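Envelope glycoprotein (PDB 5XEA) probably attaches the virus to a receptor on the host cell and later drives fusion of the viral and host membranes. Local coordinates at residues Leu27-Gln38 with Tyr242-Leu252; Lys273-Ser281 with Asp412-Glu420. One frame throughout, in Å; residues are numbered along the deposited sequence.

Interaction 1 of 2, residues Leu27-Gln38 with Tyr242-Leu252. With NAG (2-acetamido-2-deoxy-beta-D-glucopyranose), chain F.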
loop_
_atom_site.group_PDB
_atom_site.type_symbol
_atom_site.label_atom_id
_atom_site.label_comp_id
_atom_site.label_asym_id
_atom_site.label_seq_id
_atom_site.Cartn_x
_atom_site.Cartn_y
_atom_site.Cartn_z
ATOM N N LEU B 27 9.812 -28.980 4.436
ATOM C CA LEU B 27 11.083 -28.330 4.723
ATOM C C LEU B 27 11.947 -28.554 3.488
ATOM O O LEU B 27 12.456 -29.655 3.267
ATOM C CB LEU B 27 11.737 -28.882 5.981
ATOM C CG LEU B 27 11.937 -27.812 7.054
ATOM C CD1 LEU B 27 10.587 -27.292 7.519
ATOM C CD2 LEU B 27 12.749 -28.346 8.223
ATOM N N TYR B 28 12.075 -27.514 2.668
ATOM C CA TYR B 28 12.854 -27.592 1.442
ATOM C C TYR B 28 14.297 -27.182 1.701
ATOM O O TYR B 28 14.567 -26.203 2.403
ATOM C CB TYR B 28 12.254 -26.699 0.357
ATOM C CG TYR B 28 11.044 -27.285 -0.326
ATOM C CD1 TYR B 28 10.775 -28.645 -0.259
ATOM C CD2 TYR B 28 10.171 -26.480 -1.046
ATOM C CE1 TYR B 28 9.664 -29.189 -0.889
ATOM C CE2 TYR B 28 9.059 -27.012 -1.680
ATOM C CZ TYR B 28 8.811 -28.365 -1.598
ATOM O OH TYR B 28 7.707 -28.896 -2.229
ATOM N N SER B 29 15.223 -27.948 1.141
ATOM C CA SER B 29 16.619 -27.559 1.157
ATOM C C SER B 29 16.886 -26.602 0.005
ATOM O O SER B 29 16.399 -26.796 -1.114
ATOM C CB SER B 29 17.527 -28.783 1.059
ATOM O OG SER B 29 17.691 -29.388 2.328
ATOM N N ALA B 30 17.655 -25.560 0.289
ATOM C CA ALA B 30 18.001 -24.601 -0.746
ATOM C C ALA B 30 19.315 -23.928 -0.398
ATOM O O ALA B 30 19.709 -23.838 0.769
ATOM C CB ALA B 30 16.901 -23.548 -0.934
ATOM N N THR B 31 19.991 -23.464 -1.442
ATOM C CA THR B 31 21.112 -22.553 -1.295
ATOM C C THR B 31 20.556 -21.134 -1.293
ATOM O O THR B 31 19.877 -20.726 -2.240
ATOM C CB THR B 31 22.123 -22.737 -2.424
ATOM O OG1 THR B 31 22.528 -24.111 -2.494
ATOM C CG2 THR B 31 23.343 -21.873 -2.177
ATOM N N ARG B 32 20.821 -20.401 -0.223
ATOM C CA ARG B 32 20.345 -19.040 -0.071
ATOM C C ARG B 32 21.516 -18.079 -0.191
ATOM O O ARG B 32 22.569 -18.294 0.418
ATOM C CB ARG B 32 19.650 -18.851 1.270
ATOM C CG ARG B 32 19.013 -17.500 1.400
ATOM C CD ARG B 32 18.344 -17.357 2.721
ATOM N NE ARG B 32 19.319 -17.153 3.772
ATOM C CZ ARG B 32 19.043 -17.300 5.058
ATOM N NH1 ARG B 32 17.823 -17.664 5.431
ATOM N NH2 ARG B 32 19.982 -17.093 5.968
ATOM N N TYR B 33 21.324 -17.017 -0.964
ATOM C CA TYR B 33 22.300 -15.945 -1.113
ATOM C C TYR B 33 21.695 -14.657 -0.572
ATOM O O TYR B 33 20.650 -14.213 -1.056
ATOM C CB TYR B 33 22.694 -15.762 -2.575
ATOM C CG TYR B 33 23.258 -16.988 -3.239
ATOM C CD1 TYR B 33 24.632 -17.216 -3.270
ATOM C CD2 TYR B 33 22.425 -17.913 -3.853
ATOM C CE1 TYR B 33 25.161 -18.345 -3.889
ATOM C CE2 TYR B 33 22.939 -19.036 -4.476
ATOM C CZ TYR B 33 24.308 -19.250 -4.490
ATOM O OH TYR B 33 24.817 -20.369 -5.110
ATOM N N THR B 34 22.337 -14.074 0.438
ATOM C CA THR B 34 21.929 -12.803 1.018
ATOM C C THR B 34 23.135 -11.870 1.084
ATOM O O THR B 34 24.253 -12.240 0.718
ATOM C CB THR B 34 21.319 -12.982 2.412
ATOM O OG1 THR B 34 22.291 -13.580 3.279
ATOM C CG2 THR B 34 20.063 -13.844 2.352
ATOM N N THR B 35 22.903 -10.652 1.573
ATOM C CA THR B 35 23.922 -9.615 1.611
ATOM C C THR B 35 24.170 -9.159 3.045
ATOM O O THR B 35 23.296 -9.245 3.916
ATOM C CB THR B 35 23.539 -8.389 0.738
ATOM O OG1 THR B 35 22.222 -7.938 1.074
ATOM C CG2 THR B 35 23.585 -8.733 -0.741
ATOM N N SER B 36 25.389 -8.655 3.261
ATOM C CA SER B 36 25.769 -8.111 4.562
ATOM C C SER B 36 24.893 -6.925 4.957
ATOM O O SER B 36 24.474 -6.814 6.115
ATOM C CB SER B 36 27.241 -7.693 4.539
ATOM O OG SER B 36 27.920 -8.236 3.412
ATOM N N ALA B 37 24.613 -6.025 4.017
ATOM C CA ALA B 37 23.807 -4.839 4.277
ATOM C C ALA B 37 22.600 -4.805 3.347
ATOM O O ALA B 37 22.500 -5.566 2.382
ATOM C CB ALA B 37 24.644 -3.567 4.124
ATOM N N GLN B 38 21.659 -3.912 3.653
ATOM C CA GLN B 38 20.426 -3.789 2.881
ATOM C C GLN B 38 20.357 -2.504 2.047
ATOM O O GLN B 38 19.268 -2.130 1.590
ATOM C CB GLN B 38 19.218 -3.880 3.814
ATOM C CG GLN B 38 19.243 -5.103 4.723
ATOM C CD GLN B 38 17.992 -5.954 4.601
ATOM O OE1 GLN B 38 18.010 -7.022 3.984
ATOM N NE2 GLN B 38 16.898 -5.487 5.193
ATOM N N TYR B 242 16.003 -8.945 -1.136
ATOM C CA TYR B 242 17.431 -9.060 -0.833
ATOM C C TYR B 242 17.970 -10.490 -0.847
ATOM O O TYR B 242 19.129 -10.677 -0.470
ATOM C CB TYR B 242 17.739 -8.461 0.544
ATOM C CG TYR B 242 17.303 -7.038 0.709
ATOM C CD1 TYR B 242 17.963 -6.001 0.041
ATOM C CD2 TYR B 242 16.240 -6.718 1.541
ATOM C CE1 TYR B 242 17.560 -4.668 0.196
ATOM C CE2 TYR B 242 15.832 -5.407 1.705
ATOM C CZ TYR B 242 16.489 -4.386 1.033
ATOM O OH TYR B 242 16.058 -3.096 1.221
ATOM N N ALA B 243 17.189 -11.500 -1.229
ATOM C CA ALA B 243 17.630 -12.889 -1.133
ATOM C C ALA B 243 17.362 -13.624 -2.437
ATOM O O ALA B 243 16.315 -13.427 -3.068
ATOM C CB ALA B 243 16.925 -13.623 0.013
ATOM N N CYS B 244 18.313 -14.458 -2.850
ATOM C CA CYS B 244 18.086 -15.405 -3.929
ATOM C C CYS B 244 18.188 -16.824 -3.390
ATOM O O CYS B 244 18.947 -17.100 -2.457
ATOM C CB CYS B 244 19.068 -15.224 -5.075
ATOM S SG CYS B 244 18.741 -13.727 -6.055
ATOM N N TYR B 245 17.415 -17.718 -3.991
ATOM C CA TYR B 245 17.337 -19.105 -3.568
ATOM C C TYR B 245 17.578 -20.014 -4.761
ATOM O O TYR B 245 17.225 -19.687 -5.900
ATOM C CB TYR B 245 15.977 -19.438 -2.934
ATOM C CG TYR B 245 15.666 -18.625 -1.706
ATOM C CD1 TYR B 245 15.977 -19.092 -0.441
ATOM C CD2 TYR B 245 15.064 -17.375 -1.814
ATOM C CE1 TYR B 245 15.697 -18.341 0.686
ATOM C CE2 TYR B 245 14.777 -16.621 -0.690
ATOM C CZ TYR B 245 15.095 -17.110 0.551
ATOM O OH TYR B 245 14.817 -16.364 1.663
ATOM N N ASN B 246 18.208 -21.154 -4.484
ATOM C CA ASN B 246 18.327 -22.247 -5.444
ATOM C C ASN B 246 17.839 -23.498 -4.716
ATOM O O ASN B 246 18.552 -24.053 -3.872
ATOM C CB ASN B 246 19.754 -22.404 -5.955
ATOM C CG ASN B 246 19.866 -23.447 -7.042
ATOM O OD1 ASN B 246 18.963 -23.609 -7.859
ATOM N ND2 ASN B 246 20.979 -24.164 -7.057
ATOM N N PHE B 247 16.603 -23.898 -5.011
ATOM C CA PHE B 247 15.979 -25.064 -4.403
ATOM C C PHE B 247 16.368 -26.306 -5.191
ATOM O O PHE B 247 16.338 -26.296 -6.428
ATOM C CB PHE B 247 14.454 -24.927 -4.394
ATOM C CG PHE B 247 13.931 -23.903 -3.430
ATOM C CD1 PHE B 247 13.499 -24.276 -2.169
ATOM C CD2 PHE B 247 13.853 -22.568 -3.791
ATOM C CE1 PHE B 247 13.011 -23.340 -1.282
ATOM C CE2 PHE B 247 13.364 -21.629 -2.907
ATOM C CZ PHE B 247 12.946 -22.017 -1.646
ATOM N N SER B 248 16.724 -27.371 -4.476
ATOM C CA SER B 248 16.908 -28.665 -5.124
ATOM C C SER B 248 15.626 -29.049 -5.845
ATOM O O SER B 248 14.547 -29.065 -5.242
ATOM C CB SER B 248 17.285 -29.729 -4.096
ATOM O OG SER B 248 17.686 -30.925 -4.739
ATOM N N LYS B 249 15.735 -29.329 -7.144
ATOM C CA LYS B 249 14.531 -29.521 -7.937
ATOM C C LYS B 249 14.012 -30.951 -7.887
ATOM O O LYS B 249 12.837 -31.174 -8.194
ATOM C CB LYS B 249 14.770 -29.088 -9.387
ATOM C CG LYS B 249 15.474 -30.103 -10.258
ATOM C CD LYS B 249 15.538 -29.621 -11.702
ATOM C CE LYS B 249 16.467 -30.499 -12.529
ATOM N NZ LYS B 249 17.888 -30.401 -12.075
ATOM N N ASP B 250 14.839 -31.920 -7.495
ATOM C CA ASP B 250 14.339 -33.269 -7.227
ATOM C C ASP B 250 13.744 -33.388 -5.830
ATOM O O ASP B 250 13.892 -34.410 -5.155
ATOM C CB ASP B 250 15.447 -34.299 -7.445
ATOM C CG ASP B 250 16.672 -34.060 -6.569
ATOM O OD1 ASP B 250 16.554 -33.439 -5.491
ATOM O OD2 ASP B 250 17.766 -34.517 -6.962
ATOM N N GLU B 251 13.066 -32.334 -5.384
ATOM C CA GLU B 251 12.541 -32.230 -4.033
ATOM C C GLU B 251 11.218 -31.477 -4.092
ATOM O O GLU B 251 10.332 -31.680 -3.255
ATOM C CB GLU B 251 13.556 -31.519 -3.136
ATOM C CG GLU B 251 13.258 -31.555 -1.656
ATOM C CD GLU B 251 14.218 -30.684 -0.861
ATOM O OE1 GLU B 251 14.211 -29.451 -1.062
ATOM O OE2 GLU B 251 14.989 -31.232 -0.048
ATOM N N LEU B 252 11.084 -30.614 -5.096
ATOM C CA LEU B 252 9.865 -29.848 -5.335
ATOM C C LEU B 252 8.836 -30.679 -6.100
ATOM O O LEU B 252 9.114 -31.805 -6.520
ATOM C CB LEU B 252 10.185 -28.563 -6.109
ATOM C CG LEU B 252 10.578 -27.294 -5.340
ATOM C CD1 LEU B 252 11.588 -27.581 -4.239
ATOM C CD2 LEU B 252 11.129 -26.247 -6.300
HETATM C C1 NAG F . 21.200 -25.194 -8.035
HETATM C C2 NAG F . 22.436 -24.907 -8.887
HETATM C C3 NAG F . 22.713 -26.071 -9.831
HETATM C C4 NAG F . 22.801 -27.382 -9.056
HETATM C C5 NAG F . 21.551 -27.565 -8.198
HETATM C C6 NAG F . 21.632 -28.771 -7.292
HETATM C C7 NAG F . 23.214 -22.717 -9.671
HETATM C C8 NAG F . 22.901 -21.523 -10.519
HETATM N N2 NAG F . 22.284 -23.675 -9.644
HETATM O O3 NAG F . 23.926 -25.791 -10.521
HETATM O O4 NAG F . 22.888 -28.495 -9.938
HETATM O O5 NAG F . 21.371 -26.427 -7.347
HETATM O O6 NAG F . 22.514 -28.536 -6.203
HETATM O O7 NAG F . 24.258 -22.806 -9.034
#
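Arg32 runs alongside Tyr245 as its partner in a non-hydrogen-bonded pair of an antiparallel beta-sheet, in which strand 243-247 runs along strand 24-35. With CG anti to the backbone N (chi1 -174°), the Arg32 chain follows the tyrosine. Its CB stands 4.0 Å from Tyr245 CE1, CG and CD each close to 3.5 Å from that same carbon, and CD goes on toward the phenol oxygen. The chain then bends at chi3 (75°), which turns the guanidinium steeply to the ring, the planes 80° apart. There NH2 forms a salt bridge with Glu200 and NH1 one with Asp226, whose OD2 also accepts a hydrogen bond from Tyr245 OH, so one carboxylate joins both tips.

Four backbone hydrogen bonds hold the strands together, two in each of the pairs Thr31-Asn246 and Tyr33-Cys244; Tyr33 N to Cys244 O, 2.8 Å, is nearly straight. On the face with Thr31 and Tyr33, Asn246 carries N-acetylglucosamine on ND2, and Cys244 is disulfide-bonded to Cys239 of the next strand. On the face with Arg32, Ala30 CB sits over one side of the Phe247 ring, 3.9 Å from its centroid. The edge of that ring is met by Tyr28 CB.

Beyond the paired region the chain turns back to close on Tyr28. Leu252 CD1 lies over the centre of the Tyr28 ring, 3.7 Å from the centroid, and the Glu251 carboxylate passes Tyr28 nearly parallel to its ring. That carboxylate takes up a backbone N-H at this end of the pairing: Ser29 N donates to Glu251 OE1 on its syn side at 2.9 Å, with a weak second bond to OE2.

Interaction 2 of 2, residues Lys273-Ser281 with Asp412-Glu420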
loop_
_atom_site.group_PDB
_atom_site.type_symbol
_atom_site.label_atom_id
_atom_site.label_comp_id
_atom_site.label_asym_id
_atom_site.label_seq_id
_atom_site.Cartn_x
_atom_site.Cartn_y
_atom_site.Cartn_z
ATOM N N LYS B 273 7.591 -2.109 -15.982
ATOM C CA LYS B 273 8.404 -1.467 -14.959
ATOM C C LYS B 273 8.465 -2.333 -13.704
ATOM O O LYS B 273 7.521 -3.057 -13.363
ATOM C CB LYS B 273 7.851 -0.082 -14.600
ATOM C CG LYS B 273 7.883 0.911 -15.731
ATOM C CD LYS B 273 7.308 2.253 -15.307
ATOM C CE LYS B 273 6.978 3.144 -16.508
ATOM N NZ LYS B 273 7.840 2.863 -17.697
ATOM N N SER B 274 9.595 -2.251 -13.007
ATOM C CA SER B 274 9.668 -2.825 -11.671
ATOM C C SER B 274 8.512 -2.299 -10.827
ATOM O O SER B 274 8.167 -1.116 -10.880
ATOM C CB SER B 274 11.001 -2.473 -11.008
ATOM O OG SER B 274 10.966 -2.799 -9.626
ATOM N N TRP B 275 7.895 -3.200 -10.064
ATOM C CA TRP B 275 6.842 -2.817 -9.139
ATOM C C TRP B 275 7.346 -1.929 -8.012
ATOM O O TRP B 275 6.528 -1.336 -7.299
ATOM C CB TRP B 275 6.197 -4.083 -8.562
ATOM C CG TRP B 275 5.367 -4.832 -9.571
ATOM C CD1 TRP B 275 5.514 -6.141 -9.951
ATOM C CD2 TRP B 275 4.244 -4.325 -10.307
ATOM N NE1 TRP B 275 4.551 -6.471 -10.884
ATOM C CE2 TRP B 275 3.762 -5.375 -11.116
ATOM C CE3 TRP B 275 3.587 -3.083 -10.349
ATOM C CZ2 TRP B 275 2.666 -5.224 -11.960
ATOM C CZ3 TRP B 275 2.494 -2.931 -11.201
ATOM C CH2 TRP B 275 2.047 -4.002 -11.992
ATOM N N THR B 276 8.666 -1.838 -7.816
ATOM C CA THR B 276 9.221 -0.946 -6.803
ATOM C C THR B 276 9.053 0.534 -7.163
ATOM O O THR B 276 9.290 1.385 -6.302
ATOM C CB THR B 276 10.709 -1.239 -6.586
ATOM O OG1 THR B 276 11.435 -0.971 -7.798
ATOM C CG2 THR B 276 10.957 -2.749 -6.132
ATOM N N VAL B 277 8.634 0.864 -8.384
ATOM C CA VAL B 277 8.371 2.261 -8.739
ATOM C C VAL B 277 6.894 2.545 -8.959
ATOM O O VAL B 277 6.533 3.701 -9.196
ATOM C CB VAL B 277 9.193 2.722 -9.965
ATOM C CG1 VAL B 277 10.672 2.453 -9.759
ATOM C CG2 VAL B 277 8.689 2.065 -11.249
ATOM N N VAL B 278 6.022 1.549 -8.859
ATOM C CA VAL B 278 4.599 1.776 -9.094
ATOM C C VAL B 278 3.924 2.062 -7.755
ATOM O O VAL B 278 3.967 1.244 -6.834
ATOM C CB VAL B 278 3.949 0.584 -9.814
ATOM C CG1 VAL B 278 2.477 0.900 -10.112
ATOM C CG2 VAL B 278 4.686 0.267 -11.117
ATOM N N THR B 279 3.285 3.222 -7.656
ATOM C CA THR B 279 2.643 3.662 -6.425
ATOM C C THR B 279 1.370 2.865 -6.144
ATOM O O THR B 279 0.519 2.733 -7.027
ATOM C CB THR B 279 2.277 5.136 -6.557
ATOM O OG1 THR B 279 3.469 5.922 -6.678
ATOM C CG2 THR B 279 1.471 5.556 -5.360
ATOM N N ALA B 280 1.210 2.370 -4.908
ATOM C CA ALA B 280 -0.024 1.695 -4.504
ATOM C C ALA B 280 -1.099 2.714 -4.137
ATOM O O ALA B 280 -0.831 3.724 -3.468
ATOM C CB ALA B 280 0.218 0.758 -3.314
ATOM N N SER B 281 -2.315 2.459 -4.600
ATOM C CA SER B 281 -3.419 3.359 -4.308
ATOM C C SER B 281 -4.142 2.904 -3.047
ATOM O O SER B 281 -3.975 1.767 -2.587
ATOM C CB SER B 281 -4.394 3.411 -5.479
ATOM O OG SER B 281 -5.116 2.203 -5.579
ATOM N N ASP B 412 8.763 -6.078 6.262
ATOM C CA ASP B 412 9.390 -4.765 6.083
ATOM C C ASP B 412 8.941 -4.151 4.767
ATOM O O ASP B 412 8.885 -4.825 3.734
ATOM C CB ASP B 412 10.919 -4.856 6.095
ATOM C CG ASP B 412 11.490 -5.173 7.480
ATOM O OD1 ASP B 412 10.882 -4.769 8.497
ATOM O OD2 ASP B 412 12.553 -5.831 7.548
ATOM N N PHE B 413 8.606 -2.874 4.804
ATOM C CA PHE B 413 8.184 -2.170 3.608
ATOM C C PHE B 413 9.275 -1.190 3.209
ATOM O O PHE B 413 9.921 -0.583 4.068
ATOM C CB PHE B 413 6.852 -1.461 3.841
ATOM C CG PHE B 413 5.773 -2.369 4.358
ATOM C CD1 PHE B 413 5.368 -3.472 3.617
ATOM C CD2 PHE B 413 5.162 -2.115 5.583
ATOM C CE1 PHE B 413 4.370 -4.316 4.095
ATOM C CE2 PHE B 413 4.155 -2.944 6.058
ATOM C CZ PHE B 413 3.762 -4.037 5.316
ATOM N N ARG B 414 9.494 -1.052 1.904
ATOM C CA ARG B 414 10.610 -0.260 1.419
ATOM C C ARG B 414 10.201 1.060 0.773
ATOM O O ARG B 414 11.043 1.951 0.691
ATOM C CB ARG B 414 11.449 -1.076 0.419
ATOM C CG ARG B 414 12.022 -2.396 1.017
ATOM C CD ARG B 414 12.994 -3.092 0.068
ATOM N NE ARG B 414 12.341 -3.621 -1.124
ATOM C CZ ARG B 414 12.988 -4.253 -2.088
ATOM N NH1 ARG B 414 14.288 -4.423 -1.971
ATOM N NH2 ARG B 414 12.351 -4.702 -3.159
ATOM N N GLY B 415 8.954 1.206 0.327
ATOM C CA GLY B 415 8.517 2.406 -0.356
ATOM C C GLY B 415 8.968 2.424 -1.807
ATOM O O GLY B 415 9.757 1.589 -2.250
ATOM N N THR B 416 8.470 3.408 -2.571
ATOM C CA THR B 416 8.888 3.495 -3.956
ATOM C C THR B 416 10.318 4.016 -4.034
ATOM O O THR B 416 10.785 4.767 -3.172
ATOM C CB THR B 416 7.967 4.418 -4.790
ATOM O OG1 THR B 416 7.938 5.719 -4.197
ATOM C CG2 THR B 416 6.556 3.870 -4.887
ATOM N N VAL B 417 11.006 3.606 -5.101
ATOM C CA VAL B 417 12.346 4.109 -5.396
ATOM C C VAL B 417 12.347 5.638 -5.438
ATOM O O VAL B 417 13.215 6.296 -4.833
ATOM C CB VAL B 417 12.849 3.495 -6.720
ATOM C CG1 VAL B 417 14.188 4.053 -7.112
ATOM C CG2 VAL B 417 12.935 1.962 -6.598
ATOM N N GLN B 418 11.354 6.230 -6.127
ATOM C CA GLN B 418 11.299 7.692 -6.252
ATOM C C GLN B 418 11.181 8.373 -4.900
ATOM O O GLN B 418 11.550 9.540 -4.779
ATOM C CB GLN B 418 10.116 8.159 -7.122
ATOM C CG GLN B 418 9.922 7.406 -8.426
ATOM C CD GLN B 418 9.067 6.145 -8.258
ATOM O OE1 GLN B 418 9.498 5.181 -7.639
ATOM N NE2 GLN B 418 7.865 6.151 -8.823
ATOM N N SER B 419 10.653 7.678 -3.887
ATOM C CA SER B 419 10.545 8.261 -2.555
ATOM C C SER B 419 11.901 8.409 -1.877
ATOM O O SER B 419 12.009 9.155 -0.899
ATOM C CB SER B 419 9.646 7.402 -1.653
ATOM O OG SER B 419 8.272 7.585 -1.916
ATOM N N GLU B 420 12.924 7.707 -2.348
ATOM C CA GLU B 420 14.199 7.736 -1.643
ATOM C C GLU B 420 14.911 9.065 -1.861
ATOM O O GLU B 420 14.849 9.646 -2.938
ATOM C CB GLU B 420 15.079 6.591 -2.106
ATOM C CG GLU B 420 14.482 5.235 -1.771
ATOM C CD GLU B 420 15.293 4.140 -2.368
ATOM O OE1 GLU B 420 15.160 3.917 -3.595
ATOM O OE2 GLU B 420 16.076 3.530 -1.612
#
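Val417 laps over Thr276 and Val277, its CG2 resting 3.5 Å from Thr276 OG1 and its CB 3.9 Å from Val277 CG1. Val417 N also donates to Thr276 O (3.1 Å), and Thr416 CA makes a CA-H...O contact with the same oxygen, so two neighbouring residues close on one carbonyl. Gln418 adds a side-chain bond: bent at chi2 (87°), it folds its amide back across Val277, and NE2 reaches Val277 O at 2.8 Å, in the carbonyl plane and on a lone pair. The amide oxygen is left against carbon, with Gln418 OE1 3.4 Å from Val277 CB; it is buried here and has no polar partner in the model. Within segment 273-281, Thr276 OG1 shares a 2.6 Å hydrogen bond with Ser274 OG.

Both loops lead into helices: segment 273-281 precedes the long helix 282-327, and segment 412-420 precedes helix 421-437. The second subunit of the trimer packs against both: its His286 meets Trp275 edge-to-face, and its Asp283 forms a salt bridge with Arg414, which also hydrogen-bonds Asn152 of its own chain. Strands 133-156 and 159-165 lie alongside, bringing Phe150 and Leu165 against Val417.

Interactions 1 and 2 follow one another along the chain, their centres about 24 Å apart, yet they meet through one pair of side chains. Tyr242, at the start of segment 242-252, forms a cation-pi contact with Arg414 of segment 412-420, and Tyr242 OH packs 3.3 Å from Arg414 CD. Strand 133-156 also bridges the two, since its Phe150 and Phe151 reach Tyr242 and Phe150 touches segment 412-420 as well. Their settings differ: no other subunit touches interaction 1, a sheet contact bearing the glycan on Asn246, whereas interaction 2 is buried among the three chains. Arg414 thus connects the glycosylated sheet with the subunit interface.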